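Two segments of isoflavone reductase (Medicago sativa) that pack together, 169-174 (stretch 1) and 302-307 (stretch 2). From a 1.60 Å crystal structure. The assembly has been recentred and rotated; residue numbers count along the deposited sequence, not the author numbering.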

# COMPACT_ATOMS: atom_id res chain seq x y z
N THR A 169 1.74 16.03 11.55
CA THR A 169 2.41 14.73 11.47
C THR A 169 1.89 13.79 12.54
O THR A 169 1.83 12.58 12.34
CB THR A 169 3.94 14.87 11.63
OG1 THR A 169 4.24 15.51 12.88
CG2 THR A 169 4.52 15.69 10.49
N ASP A 170 1.49 14.35 13.68
CA ASP A 170 0.97 13.55 14.78
C ASP A 170 -0.51 13.84 15.01
O ASP A 170 -1.04 14.82 14.49
CB ASP A 170 1.77 13.84 16.05
CG ASP A 170 3.11 13.13 16.07
OD1 ASP A 170 3.64 12.82 14.99
OD2 ASP A 170 3.64 12.88 17.18
N PRO A 171 -1.19 12.99 15.79
CA PRO A 171 -2.62 13.20 16.05
C PRO A 171 -2.88 14.52 16.76
O PRO A 171 -2.20 14.86 17.73
CB PRO A 171 -3.00 12.01 16.93
CG PRO A 171 -2.02 10.95 16.52
CD PRO A 171 -0.73 11.74 16.42
N PRO A 172 -3.89 15.28 16.30
CA PRO A 172 -4.21 16.56 16.92
C PRO A 172 -4.78 16.29 18.30
O PRO A 172 -5.51 15.32 18.50
CB PRO A 172 -5.25 17.15 15.98
CG PRO A 172 -5.99 15.92 15.53
CD PRO A 172 -4.87 14.94 15.25
N ARG A 173 -4.46 17.15 19.26
CA ARG A 173 -4.95 16.96 20.61
C ARG A 173 -5.94 18.02 21.05
O ARG A 173 -6.47 17.96 22.16
CB ARG A 173 -3.77 16.92 21.59
CG ARG A 173 -2.72 15.89 21.21
CD ARG A 173 -1.48 16.03 22.08
NE ARG A 173 -1.58 15.31 23.34
CZ ARG A 173 -1.27 14.03 23.50
NH1 ARG A 173 -0.82 13.32 22.48
NH2 ARG A 173 -1.39 13.47 24.70
N ASP A 174 -6.22 18.99 20.18
CA ASP A 174 -7.15 20.05 20.56
C ASP A 174 -8.28 20.31 19.57
O ASP A 174 -9.44 20.41 19.97
CB ASP A 174 -6.37 21.35 20.79
CG ASP A 174 -7.14 22.36 21.62
OD1 ASP A 174 -7.73 21.95 22.65
OD2 ASP A 174 -7.15 23.55 21.26
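Stretch 2 (302-307) YLNQFV

Stretch 2 is the C-terminal end of the chain, and it comes to rest against an irregular, proline-containing segment more than 130 residues earlier in the sequence. Stretch 1 has no helix or strand. P171 and P172 are extended, with phi/psi of -61/134 and -68/144, before R173 departs from that conformation at -113/-1. Stretch 2 continues a helix that begins earlier in the chain and keeps helical phi/psi through F306, although the regular bonding does not persist. Two backbone bonds, each reaching back three residues, close the last turn: F306 N to L303 O at 3.0 Å and V307 N to N304 O at 3.3 Å. Q305 adds a side-chain tie, from Q305 NE2 to Y302 O at 3.2 Å.

With one partner lacking regular structure, the contact is best read residue by residue. D170 and P171 meet L303 and F306, while R173 reaches F306 and V307, so the contacts move toward the C-terminus on both sides. The backbones come nearest at P171 and F306, whose CA atoms are 7.3 Å apart, and the two side chains meet directly. Both CA-to-CB bonds point toward the opposing stretch. F306, with chi1 in the m well, gives up 77 Å² to this contact, the largest share of any residue, and P171 gives up 57 Å². The proline lies over one face of the phenyl ring: P171 CD is 4.0 Å from the centroid of the F306 ring and 27° off the ring normal, a CH-pi contact, and the nearest pair is P171 CD to F306 CG at 3.7 Å. The CD of a proline is bonded to the backbone nitrogen, which leaves its hydrogens somewhat polarised and well suited to an aromatic face. The same proline ring also touches L303, with P171 CG 4.1 Å from L303 CD2. L303 and F306 are three residues apart, about one helical turn, so a single proline can contact both.

The edge of the phenyl ring is used differently. D170 OD2 lies near the ring plane, 3.7 Å from F306 CD2, so the carboxylate oxygen meets the ring's rim while the proline takes a face. The CA-to-CB bond of D170 points sideways, but the end of its side chain comes nearer.

R173 supplies the hydrogen bonds of the contact and buries 47 Å². Its side chain runs m, t, p through chi3 and brings the guanidinium to the carbonyl end of stretch 2, with both acceptors at its edge, near its plane. R173 NH1 donates to F306 O at 3.0 Å, with an N-H...O angle of 145°, and R173 NH2 donates to V307 O, also at 3.0 Å, with an angle of 157°. V307 is the last residue, so its O belongs to the terminal carboxylate; its CA-to-CB bond points away.

The rule for a designer is economical: proline lies on an aromatic face, and an arginine two residues later hydrogen-bonds to the chain end. Together the two stretches bury a modest 246 Å², both sides summed.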

# COMPACT_ATOMS: atom_id res chain seq x y z
N TYR A 302 -2.30 1.02 17.55
CA TYR A 302 -1.41 1.89 16.79
C TYR A 302 -1.30 3.29 17.40
O TYR A 302 -0.21 3.84 17.50
CB TYR A 302 -1.89 2.02 15.33
CG TYR A 302 -1.11 3.06 14.56
CD1 TYR A 302 0.18 2.78 14.08
CD2 TYR A 302 -1.61 4.35 14.39
CE1 TYR A 302 0.94 3.78 13.47
CE2 TYR A 302 -0.86 5.34 13.78
CZ TYR A 302 0.41 5.06 13.33
OH TYR A 302 1.17 6.06 12.76
N LEU A 303 -2.43 3.85 17.79
CA LEU A 303 -2.45 5.19 18.36
C LEU A 303 -1.84 5.31 19.75
O LEU A 303 -1.52 6.41 20.20
CB LEU A 303 -3.88 5.73 18.37
CG LEU A 303 -4.47 6.02 16.99
CD1 LEU A 303 -5.94 6.35 17.12
CD2 LEU A 303 -3.72 7.18 16.34
N ASN A 304 -1.67 4.18 20.44
CA ASN A 304 -1.10 4.21 21.78
C ASN A 304 0.28 4.84 21.84
O ASN A 304 0.65 5.44 22.85
CB ASN A 304 -1.04 2.80 22.38
CG ASN A 304 -2.37 2.36 22.96
OD1 ASN A 304 -3.08 3.16 23.57
ND2 ASN A 304 -2.71 1.09 22.78
N GLN A 305 1.06 4.71 20.77
CA GLN A 305 2.40 5.27 20.77
C GLN A 305 2.43 6.79 20.81
O GLN A 305 3.46 7.38 21.14
CB GLN A 305 3.18 4.77 19.54
CG GLN A 305 2.58 5.20 18.22
CD GLN A 305 3.35 4.66 17.03
OE1 GLN A 305 4.53 4.97 16.85
NE2 GLN A 305 2.69 3.83 16.22
N PHE A 306 1.31 7.43 20.47
CA PHE A 306 1.24 8.89 20.46
C PHE A 306 0.62 9.49 21.72
O PHE A 306 0.63 10.71 21.90
CB PHE A 306 0.44 9.38 19.25
CG PHE A 306 1.02 8.92 17.94
CD1 PHE A 306 0.45 7.86 17.25
CD2 PHE A 306 2.15 9.54 17.41
CE1 PHE A 306 1.00 7.41 16.05
CE2 PHE A 306 2.71 9.10 16.21
CZ PHE A 306 2.14 8.03 15.54
N VAL A 307 0.08 8.64 22.57
CA VAL A 307 -0.57 9.09 23.80
C VAL A 307 0.40 9.81 24.74
O VAL A 307 0.05 10.91 25.22
CB VAL A 307 -1.22 7.91 24.54
CG1 VAL A 307 -1.80 8.37 25.87
CG2 VAL A 307 -2.31 7.31 23.67
OXT VAL A 307 1.48 9.26 24.99